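Local coordinates for protein proteasome accessory factor B/C (PafBC) (Paenarthrobacter aurescens, PDB 6SJ9) that regulates transcription in the bacterial DNA damage response, probably by binding DNA through its winged helix-turn-helix parts, at residues Q148-V153 against I404-D409; G173-R178 against R211-I216; G186-Q191 against N231-L236; K204-L209 against D237-L242. All coordinates share one frame; numbering follows the deposited sequence.

Interaction 1: Q148-V153 against I404-D409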
# COMPACT_ATOMS: atom_id res chain seq x y z
N GLN A 148 14.32 9.65 -1.90
CA GLN A 148 15.37 10.58 -2.30
C GLN A 148 16.40 9.91 -3.23
O GLN A 148 16.76 10.46 -4.27
CB GLN A 148 16.07 11.17 -1.07
CG GLN A 148 17.03 12.27 -1.50
CD GLN A 148 16.27 13.46 -2.11
OE1 GLN A 148 15.29 13.95 -1.54
NE2 GLN A 148 16.69 13.89 -3.31
N ALA A 149 16.86 8.71 -2.87
CA ALA A 149 17.82 7.98 -3.70
C ALA A 149 17.23 7.66 -5.05
O ALA A 149 17.90 7.74 -6.10
CB ALA A 149 18.25 6.70 -2.99
N PHE A 150 15.95 7.33 -5.05
CA PHE A 150 15.25 7.14 -6.31
C PHE A 150 15.25 8.42 -7.11
O PHE A 150 15.49 8.39 -8.33
CB PHE A 150 13.83 6.67 -6.06
CG PHE A 150 13.38 5.66 -7.04
CD1 PHE A 150 12.80 6.05 -8.21
CD2 PHE A 150 13.54 4.31 -6.76
CE1 PHE A 150 12.40 5.11 -9.13
CE2 PHE A 150 13.13 3.34 -7.66
CZ PHE A 150 12.57 3.75 -8.86
N ASP A 151 14.82 9.54 -6.48
CA ASP A 151 14.80 10.81 -7.19
C ASP A 151 16.19 11.16 -7.73
O ASP A 151 16.29 11.72 -8.82
CB ASP A 151 14.30 11.95 -6.32
CG ASP A 151 12.78 11.84 -5.95
OD1 ASP A 151 12.03 11.02 -6.54
OD2 ASP A 151 12.33 12.62 -5.07
N ASP A 152 17.25 10.82 -6.99
CA ASP A 152 18.59 11.26 -7.40
C ASP A 152 19.10 10.47 -8.60
O ASP A 152 19.62 11.06 -9.55
CB ASP A 152 19.57 11.14 -6.23
CG ASP A 152 19.30 12.18 -5.19
OD1 ASP A 152 18.85 13.31 -5.53
OD2 ASP A 152 19.62 11.88 -4.03
N VAL A 153 18.86 9.15 -8.60
CA VAL A 153 19.25 8.34 -9.76
C VAL A 153 18.46 8.77 -10.98
O VAL A 153 19.02 8.93 -12.06
CB VAL A 153 19.06 6.84 -9.45
CG1 VAL A 153 19.24 6.01 -10.76
CG2 VAL A 153 20.15 6.41 -8.48
N ILE A 404 10.46 -5.17 -12.49
CA ILE A 404 10.40 -3.78 -12.92
C ILE A 404 11.79 -3.33 -13.39
O ILE A 404 12.79 -3.59 -12.70
CB ILE A 404 9.91 -2.88 -11.78
CG1 ILE A 404 8.51 -3.37 -11.37
CG2 ILE A 404 9.82 -1.44 -12.27
CD1 ILE A 404 8.05 -2.93 -10.04
N GLN A 405 11.83 -2.70 -14.58
CA GLN A 405 12.99 -1.98 -15.12
C GLN A 405 12.62 -0.50 -15.28
O GLN A 405 11.59 -0.17 -15.89
CB GLN A 405 13.45 -2.47 -16.50
CG GLN A 405 14.07 -3.84 -16.56
CD GLN A 405 13.06 -4.94 -16.25
OE1 GLN A 405 13.37 -5.86 -15.54
NE2 GLN A 405 11.84 -4.84 -16.79
N TRP A 406 13.50 0.37 -14.84
CA TRP A 406 13.29 1.82 -14.98
C TRP A 406 14.58 2.43 -15.51
O TRP A 406 15.52 2.65 -14.75
CB TRP A 406 12.92 2.42 -13.65
CG TRP A 406 12.52 3.85 -13.70
CD1 TRP A 406 13.04 4.85 -14.49
CD2 TRP A 406 11.51 4.46 -12.89
NE1 TRP A 406 12.41 6.04 -14.22
CE2 TRP A 406 11.49 5.85 -13.23
CE3 TRP A 406 10.62 3.98 -11.93
CZ2 TRP A 406 10.60 6.74 -12.65
CZ3 TRP A 406 9.74 4.90 -11.32
CH2 TRP A 406 9.72 6.25 -11.70
N GLU A 407 14.61 2.68 -16.82
CA GLU A 407 15.71 3.39 -17.48
C GLU A 407 15.36 4.87 -17.66
O GLU A 407 14.29 5.32 -17.24
CB GLU A 407 16.00 2.77 -18.83
CG GLU A 407 16.31 1.32 -18.80
CD GLU A 407 16.47 0.73 -20.21
OE1 GLU A 407 16.74 1.46 -21.20
OE2 GLU A 407 16.39 -0.48 -20.31
N ASN A 408 16.27 5.63 -18.27
CA ASN A 408 16.04 7.07 -18.49
C ASN A 408 14.75 7.27 -19.27
O ASN A 408 14.66 6.87 -20.43
CB ASN A 408 17.21 7.73 -19.25
CG ASN A 408 17.10 9.28 -19.22
OD1 ASN A 408 16.63 9.84 -18.24
ND2 ASN A 408 17.54 9.95 -20.28
N ASP A 409 13.77 7.91 -18.67
CA ASP A 409 12.53 8.20 -19.41
C ASP A 409 11.76 6.92 -19.83
O ASP A 409 10.92 6.97 -20.74
CB ASP A 409 12.78 9.08 -20.66
CG ASP A 409 11.46 9.70 -21.25
OD1 ASP A 409 10.77 10.43 -20.50
OD2 ASP A 409 11.09 9.46 -22.42
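Phe150, on helix 147-159, drives the edge of its ring into the indole face of Trp406 on strand 404-407. The pair is a T-shaped stack: the centroids of the Phe150 ring and the six-membered ring of Trp406 lie 5.0 Å apart, and the planes stand at 72°. CE1 leads, 3.5 Å from both CE3 and CZ3 of Trp406, and sits over the rim of the indole rather than its middle. Beside it, Phe150 CZ comes to 3.6 Å from Trp406 CE3. Trp406 meets the helix because CG is anti to the backbone N (chi1 -173°), which carries the six-membered ring forward off the strand. Phe150 instead holds an unusual chi1 of -141°, off the staggered positions, which swings the end of the ring toward the tryptophan although its CB does not point there. Its ring makes a second edge-to-face contact with Trp192, while Trp406 is packed against Val154 and Met157 of the same helix. A leucine in place of Trp406 would probably leave the edge of Phe150 without its aromatic face and open a gap between helix and strand. Strand 404-407 forms a hairpin with strand 410-413, probably the wing of the PafC helix-turn-helix domain, and pairs with strand 175-188 of the WYL domain, beside the helix of Phe150. With both rings buried, the contact implies that aromatic packing adds to this backbone pairing in joining the two domains, the slightly positive C-H edge of one ring facing the electron-rich face of the other.

Interaction 2: G173-R178 against R211-I216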
# COMPACT_ATOMS: atom_id res chain seq x y z
N GLY A 173 33.02 -6.20 2.82
CA GLY A 173 34.30 -5.72 3.27
C GLY A 173 34.22 -4.26 3.64
O GLY A 173 33.34 -3.87 4.40
N ARG A 174 35.10 -3.44 3.07
CA ARG A 174 35.10 -2.03 3.45
C ARG A 174 33.97 -1.25 2.79
O ARG A 174 33.49 -1.59 1.70
CB ARG A 174 36.44 -1.39 3.08
CG ARG A 174 36.67 -1.12 1.58
CD ARG A 174 36.77 -2.38 0.70
NE ARG A 174 37.53 -2.12 -0.52
CZ ARG A 174 37.67 -2.99 -1.53
NH1 ARG A 174 37.11 -4.18 -1.46
NH2 ARG A 174 38.38 -2.65 -2.60
N GLU A 175 33.53 -0.20 3.48
CA GLU A 175 32.67 0.80 2.88
C GLU A 175 33.50 1.55 1.85
O GLU A 175 34.61 1.99 2.14
CB GLU A 175 32.08 1.74 3.92
CG GLU A 175 31.43 2.98 3.32
CD GLU A 175 30.71 3.82 4.36
OE1 GLU A 175 30.68 3.41 5.55
OE2 GLU A 175 30.15 4.88 3.99
N GLU A 176 32.95 1.72 0.67
CA GLU A 176 33.73 2.20 -0.46
C GLU A 176 32.89 3.14 -1.31
O GLU A 176 31.71 2.86 -1.54
CB GLU A 176 34.24 1.02 -1.29
CG GLU A 176 35.13 1.37 -2.46
CD GLU A 176 35.54 0.13 -3.24
OE1 GLU A 176 35.06 -0.98 -2.88
OE2 GLU A 176 36.32 0.25 -4.21
N VAL A 177 33.48 4.27 -1.70
CA VAL A 177 32.79 5.23 -2.54
C VAL A 177 32.92 4.77 -3.98
O VAL A 177 34.03 4.56 -4.48
CB VAL A 177 33.39 6.64 -2.35
CG1 VAL A 177 32.74 7.65 -3.30
CG2 VAL A 177 33.22 7.10 -0.91
N ARG A 178 31.79 4.63 -4.66
CA ARG A 178 31.76 4.16 -6.03
C ARG A 178 31.39 5.32 -6.95
O ARG A 178 30.58 6.18 -6.58
CB ARG A 178 30.75 3.04 -6.18
CG ARG A 178 30.88 1.91 -5.11
CD ARG A 178 32.23 1.22 -5.23
NE ARG A 178 32.29 0.38 -6.44
CZ ARG A 178 31.93 -0.92 -6.43
NH1 ARG A 178 31.98 -1.68 -7.54
NH2 ARG A 178 31.52 -1.47 -5.29
N ARG A 211 22.18 -1.60 0.19
CA ARG A 211 23.58 -1.64 0.62
C ARG A 211 24.33 -0.32 0.44
O ARG A 211 25.54 -0.28 0.68
CB ARG A 211 24.31 -2.77 -0.09
CG ARG A 211 23.63 -4.17 0.11
CD ARG A 211 24.70 -5.22 0.36
NE ARG A 211 25.17 -5.18 1.74
CZ ARG A 211 26.37 -5.61 2.17
NH1 ARG A 211 27.27 -6.13 1.32
NH2 ARG A 211 26.66 -5.52 3.46
N MSE A 212 23.64 0.75 0.05
CA MSE A 212 24.25 2.08 -0.04
C MSE A 212 24.32 2.71 1.34
O MSE A 212 23.32 2.80 2.05
CB MSE A 212 23.45 2.98 -0.98
CG MSE A 212 23.63 2.67 -2.44
SE MSE A 212 22.39 3.67 -3.56
CE MSE A 212 23.00 2.99 -5.30
N THR A 213 25.50 3.16 1.72
CA THR A 213 25.65 3.75 3.03
C THR A 213 25.20 5.21 3.09
O THR A 213 24.83 5.69 4.17
CB THR A 213 27.11 3.64 3.44
OG1 THR A 213 27.86 4.46 2.56
CG2 THR A 213 27.58 2.25 3.21
N THR A 214 25.16 5.91 1.94
CA THR A 214 24.94 7.35 1.88
C THR A 214 23.72 7.68 1.04
O THR A 214 23.12 6.83 0.38
CB THR A 214 26.12 8.07 1.24
OG1 THR A 214 25.99 7.93 -0.18
CG2 THR A 214 27.42 7.45 1.66
N ALA A 215 23.39 8.96 1.03
CA ALA A 215 22.60 9.47 -0.06
C ALA A 215 23.47 9.55 -1.31
O ALA A 215 24.71 9.49 -1.27
CB ALA A 215 22.00 10.84 0.29
N ILE A 216 22.82 9.61 -2.45
CA ILE A 216 23.52 9.67 -3.72
C ILE A 216 23.87 11.12 -3.99
O ILE A 216 23.01 11.99 -3.98
CB ILE A 216 22.61 9.08 -4.81
CG1 ILE A 216 22.39 7.59 -4.48
CG2 ILE A 216 23.13 9.40 -6.20
CD1 ILE A 216 21.43 6.92 -5.32
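Thr213 OG1 donates a hydrogen bond of 2.7 Å to Glu175 OE2, the one polar link between 173-178 and 211-216. The hydroxyl reaches the carboxylate from above its plane, 62° out of it. Methyl CG2 of Thr213 lies alongside, 3.7 Å from Glu175 CD, and also meets CG of the glutamate at 3.9 Å, so the threonine touches the acid with both of its branches. The two side chains come from opposite directions. Glu175 is stretched out, CG anti to the backbone N (chi1 167°) and the chain extended beyond it, which gives it the length to reach over. Thr213 turns OG1 between its backbone N and carbonyl carbon (chi1 66°), aiming the hydroxyl at the oxygen. Further out, both partners are set by strand 163-168: Glu176, next to Glu175, pairs by backbone with Tyr167, and Thr213 pairs with Gly166. The bond therefore spans the first strand of the WYL domain's Sm-like sheet, joining the second strand to the loop that leads into the short strand 217-218. It is short but tilted well out of the carboxylate plane, and at this surface position the neutral hydroxyl lends the acid a donor while probably leaving the charge of Glu175 in place.

Interaction 3: G186-Q191 against N231-L236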
# COMPACT_ATOMS: atom_id res chain seq x y z
N GLY A 186 16.13 -1.17 -11.11
CA GLY A 186 15.42 -2.41 -11.36
C GLY A 186 15.01 -3.10 -10.08
O GLY A 186 15.61 -2.91 -9.02
N SER A 187 13.95 -3.90 -10.19
CA SER A 187 13.40 -4.63 -9.06
C SER A 187 13.41 -6.10 -9.41
O SER A 187 12.88 -6.49 -10.45
CB SER A 187 11.97 -4.18 -8.78
OG SER A 187 11.58 -4.68 -7.54
N ARG A 188 14.09 -6.89 -8.62
CA ARG A 188 13.91 -8.34 -8.69
C ARG A 188 13.85 -8.89 -7.29
O ARG A 188 14.66 -8.52 -6.43
CB ARG A 188 14.93 -9.06 -9.56
CG ARG A 188 14.47 -9.06 -11.00
CD ARG A 188 15.62 -8.90 -11.94
NE ARG A 188 15.22 -8.88 -13.36
CZ ARG A 188 14.36 -8.03 -13.93
NH1 ARG A 188 13.72 -7.09 -13.21
NH2 ARG A 188 14.15 -8.11 -15.25
N PHE A 189 12.88 -9.80 -7.07
CA PHE A 189 12.64 -10.42 -5.77
C PHE A 189 12.18 -9.39 -4.75
O PHE A 189 12.46 -9.51 -3.55
CB PHE A 189 13.90 -11.14 -5.28
CG PHE A 189 14.67 -11.82 -6.39
CD1 PHE A 189 14.12 -12.88 -7.10
CD2 PHE A 189 15.94 -11.38 -6.74
CE1 PHE A 189 14.84 -13.50 -8.12
CE2 PHE A 189 16.66 -11.99 -7.77
CZ PHE A 189 16.11 -13.06 -8.46
N GLY A 190 11.43 -8.38 -5.20
CA GLY A 190 10.99 -7.29 -4.35
C GLY A 190 12.03 -6.22 -4.06
O GLY A 190 11.66 -5.14 -3.58
N GLN A 191 13.31 -6.44 -4.40
CA GLN A 191 14.41 -5.56 -3.99
C GLN A 191 14.96 -4.75 -5.17
O GLN A 191 15.10 -5.27 -6.28
CB GLN A 191 15.54 -6.40 -3.37
CG GLN A 191 15.14 -7.10 -2.07
CD GLN A 191 14.45 -6.14 -1.10
OE1 GLN A 191 13.21 -6.13 -1.00
NE2 GLN A 191 15.24 -5.32 -0.40
N ASN A 231 20.82 -3.39 -22.43
CA ASN A 231 19.55 -4.02 -22.07
C ASN A 231 19.42 -4.14 -20.55
O ASN A 231 20.13 -4.94 -19.93
CB ASN A 231 19.41 -5.39 -22.75
CG ASN A 231 18.01 -5.97 -22.59
OD1 ASN A 231 17.11 -5.33 -22.04
ND2 ASN A 231 17.83 -7.18 -23.11
N ALA A 232 18.53 -3.33 -19.96
CA ALA A 232 18.37 -3.37 -18.51
C ALA A 232 17.74 -4.68 -18.04
O ALA A 232 18.15 -5.24 -17.01
CB ALA A 232 17.51 -2.20 -18.03
N ARG A 233 16.77 -5.21 -18.80
CA ARG A 233 16.07 -6.43 -18.38
C ARG A 233 17.00 -7.64 -18.40
O ARG A 233 16.95 -8.49 -17.50
CB ARG A 233 14.84 -6.64 -19.25
CG ARG A 233 14.11 -7.96 -19.02
CD ARG A 233 12.98 -8.13 -20.04
NE ARG A 233 12.28 -9.40 -19.90
CZ ARG A 233 11.13 -9.68 -20.50
NH1 ARG A 233 10.55 -8.76 -21.27
NH2 ARG A 233 10.55 -10.86 -20.32
N ALA A 234 17.84 -7.75 -19.44
CA ALA A 234 18.78 -8.87 -19.51
C ALA A 234 19.85 -8.76 -18.44
O ALA A 234 20.30 -9.79 -17.90
CB ALA A 234 19.42 -8.93 -20.89
N GLU A 235 20.27 -7.54 -18.11
CA GLU A 235 21.30 -7.35 -17.08
C GLU A 235 20.79 -7.78 -15.70
O GLU A 235 21.50 -8.45 -14.94
CB GLU A 235 21.73 -5.89 -17.07
CG GLU A 235 22.93 -5.65 -16.21
CD GLU A 235 24.12 -6.41 -16.75
OE1 GLU A 235 24.31 -6.41 -17.99
OE2 GLU A 235 24.84 -7.01 -15.93
N LEU A 236 19.54 -7.42 -15.38
CA LEU A 236 18.96 -7.71 -14.08
C LEU A 236 18.51 -9.18 -13.98
O LEU A 236 18.66 -9.81 -12.92
CB LEU A 236 17.77 -6.77 -13.83
CG LEU A 236 17.92 -5.25 -13.64
CD1 LEU A 236 16.76 -4.49 -14.31
CD2 LEU A 236 17.96 -4.90 -12.16
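The guanidinium of Arg188 lies with one face on Leu236, whose CB stands 3.3 Å from Arg188 NE, and the two side chains cross at about a right angle. The arginine chain bends at chi2 (143°, off the staggered positions) and then runs extended through chi3, bringing the flat group across the leucine. Just before that group, Arg188 CD rests 3.3 Å from Leu236 O. Arg233 approaches differently: its CG sits at the guanidinium edge, 3.8 Å from Arg188 NH2, and its own guanidinium is turned 74° against that of Arg188. The two charges point to separate partners, Arg188 NH2 to a salt bridge with Asp237 and Arg233 NH2 to the backbone oxygen of Glu415. Arg188 also folds back on its own strand, NH1 donating to Ser187 O at 2.9 Å. This strand, 175-188, runs into a type I' turn from Arg188 to Gln191, the tight hairpin between neighbouring strands of the WYL domain's Sm-like sheet; the axis of helix segment 232-236 runs 39° from that of strand segment 186-188. A methionine in place of Arg188 would remove the guanidinium and is likely to leave Asp237 without its salt-bridge mate. At Gly186 the fit is close: Leu236 CD2 lies 3.6 Å from Gly186 CA, where any CB would collide with that methyl.

Interaction 4: K204-L209 against D237-L242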
# COMPACT_ATOMS: atom_id res chain seq x y z
N LYS A 204 30.53 -2.76 -16.12
CA LYS A 204 29.22 -2.61 -15.54
C LYS A 204 29.14 -3.33 -14.20
O LYS A 204 29.82 -4.32 -13.96
CB LYS A 204 28.19 -3.10 -16.55
CG LYS A 204 27.85 -4.55 -16.48
CD LYS A 204 27.20 -4.99 -17.78
CE LYS A 204 27.32 -6.51 -17.97
NZ LYS A 204 27.14 -6.83 -19.41
N ARG A 205 28.28 -2.80 -13.32
CA ARG A 205 28.12 -3.33 -11.97
C ARG A 205 26.68 -3.11 -11.54
O ARG A 205 26.00 -2.20 -12.02
CB ARG A 205 29.05 -2.69 -10.93
CG ARG A 205 30.52 -3.02 -11.07
CD ARG A 205 30.75 -4.43 -10.53
NE ARG A 205 32.14 -4.86 -10.56
CZ ARG A 205 32.85 -5.05 -11.67
NH1 ARG A 205 32.29 -4.83 -12.86
NH2 ARG A 205 34.12 -5.50 -11.60
N VAL A 206 26.21 -4.00 -10.67
CA VAL A 206 24.89 -3.93 -10.09
C VAL A 206 25.03 -3.65 -8.60
O VAL A 206 25.86 -4.27 -7.91
CB VAL A 206 24.10 -5.22 -10.35
CG1 VAL A 206 22.66 -4.98 -9.99
CG2 VAL A 206 24.24 -5.62 -11.80
N PHE A 207 24.28 -2.68 -8.13
CA PHE A 207 24.31 -2.22 -6.75
C PHE A 207 22.93 -2.41 -6.13
O PHE A 207 21.94 -1.90 -6.66
CB PHE A 207 24.69 -0.74 -6.73
CG PHE A 207 26.02 -0.46 -7.38
CD1 PHE A 207 27.22 -0.65 -6.68
CD2 PHE A 207 26.08 -0.07 -8.70
CE1 PHE A 207 28.45 -0.40 -7.28
CE2 PHE A 207 27.30 0.21 -9.31
CZ PHE A 207 28.48 0.04 -8.60
N ARG A 208 22.86 -3.09 -4.98
CA ARG A 208 21.61 -3.13 -4.23
C ARG A 208 21.39 -1.83 -3.48
O ARG A 208 22.29 -1.35 -2.80
CB ARG A 208 21.57 -4.30 -3.25
CG ARG A 208 22.07 -5.63 -3.75
CD ARG A 208 21.96 -6.68 -2.60
NE ARG A 208 20.63 -6.58 -1.99
CZ ARG A 208 19.58 -7.33 -2.30
NH1 ARG A 208 18.41 -7.13 -1.68
NH2 ARG A 208 19.69 -8.25 -3.25
N LEU A 209 20.24 -1.20 -3.66
CA LEU A 209 20.00 0.10 -3.01
C LEU A 209 20.13 -0.02 -1.50
O LEU A 209 20.72 0.87 -0.85
CB LEU A 209 18.61 0.63 -3.38
CG LEU A 209 18.48 1.70 -4.46
CD1 LEU A 209 19.05 1.19 -5.74
CD2 LEU A 209 17.01 2.09 -4.71
N ASP A 237 17.98 -9.73 -15.08
CA ASP A 237 17.66 -11.16 -15.13
C ASP A 237 18.86 -12.03 -14.78
O ASP A 237 18.69 -13.08 -14.15
CB ASP A 237 17.14 -11.54 -16.52
CG ASP A 237 15.65 -11.21 -16.74
OD1 ASP A 237 14.99 -10.72 -15.80
OD2 ASP A 237 15.15 -11.46 -17.87
N GLU A 238 20.07 -11.61 -15.14
CA GLU A 238 21.22 -12.41 -14.76
C GLU A 238 21.45 -12.42 -13.24
O GLU A 238 22.21 -13.24 -12.74
CB GLU A 238 22.47 -11.96 -15.53
CG GLU A 238 23.64 -12.90 -15.30
CD GLU A 238 24.82 -12.70 -16.24
OE1 GLU A 238 24.76 -11.82 -17.14
OE2 GLU A 238 25.77 -13.51 -16.12
N LEU A 239 20.80 -11.52 -12.50
CA LEU A 239 20.95 -11.52 -11.05
C LEU A 239 20.45 -12.84 -10.46
O LEU A 239 19.44 -13.40 -10.90
CB LEU A 239 20.18 -10.35 -10.43
CG LEU A 239 20.88 -9.00 -10.48
CD1 LEU A 239 20.03 -7.99 -9.73
CD2 LEU A 239 22.28 -9.13 -9.86
N ASN A 240 21.17 -13.33 -9.46
CA ASN A 240 20.85 -14.54 -8.71
C ASN A 240 20.38 -14.20 -7.30
O ASN A 240 20.99 -13.35 -6.63
CB ASN A 240 22.05 -15.49 -8.67
CG ASN A 240 22.30 -16.17 -10.01
OD1 ASN A 240 21.35 -16.56 -10.70
ND2 ASN A 240 23.57 -16.30 -10.39
N GLU A 241 19.28 -14.83 -6.89
CA GLU A 241 18.66 -14.53 -5.60
C GLU A 241 19.66 -14.76 -4.47
O GLU A 241 20.58 -15.57 -4.58
CB GLU A 241 17.48 -15.48 -5.39
CG GLU A 241 16.43 -15.04 -4.40
CD GLU A 241 15.17 -15.89 -4.53
OE1 GLU A 241 14.08 -15.38 -4.21
OE2 GLU A 241 15.28 -17.03 -5.03
N LEU A 242 19.50 -13.99 -3.40
CA LEU A 242 20.37 -14.16 -2.24
C LEU A 242 20.10 -15.47 -1.51
O LEU A 242 18.96 -15.97 -1.50
CB LEU A 242 20.21 -12.98 -1.29
CG LEU A 242 20.92 -11.70 -1.70
CD1 LEU A 242 20.17 -10.51 -1.14
CD2 LEU A 242 22.35 -11.74 -1.20
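Arg208 on strand 203-208 and Leu242 in the loop beyond helix 232-237 come from opposite directions and meet guanidinium to methyl. From CB, which points toward the loop, the arginine runs straight through CG and CD, and these aliphatic atoms make no close approach to 237-242. The chain then bends at chi3 (48°), turning one face of the guanidinium to the leucine. NE lies 4.0 Å from Leu242 CD1, CZ is nearer at 3.4 Å, and NH2 is nearest, 3.1 Å from the same CD1, which thus sits over the rim of the group and very tightly. NH1, 3.8 Å from Leu242 CD1, carries a salt bridge to Asp284, whose charge probably helps to fix the plane's rotation. Two residues back along the strand, Val206 CG1 touches Leu239 CD1 at 4.0 Å, an apolar contact in which the two side chains meet at a slant; Leu239 also packs on Tyr193 of the adjoining strand 191-198. The loop continues into strand 245-252, in the four-stranded antiparallel sheet (order 2-3-1-4) of the WCX domain. The arrangement thus belongs to the junction where an Sm-like WYL sheet hands over to a ferredoxin-like WCX domain, with the linker lying against the sheet's strand 203-208.

Overall arrangement
From the N terminus, helix segment 148-153 opens the longest loop, which closes only at 404-409; interactions 2, 3 and 4 all fall within it. Of their first segments, 173-178 and 186-191 lie at the two ends of strand 175-188, and 204-209 on strand 203-208; their second segments close in the same order at 211-216, 231-236 and 237-242, so each of the three crosses the other two. Interactions 3 and 4, centres about 7 Å apart, are coupled by the salt bridge Glu235-Lys204. Interaction 1 meets interaction 2 through Val153 and Ile216, and interaction 3 through backbone pairing of Ile404 with Ser187. Together they tie the WYL sheet to its helix, the WCX linker and the probable PafC wing.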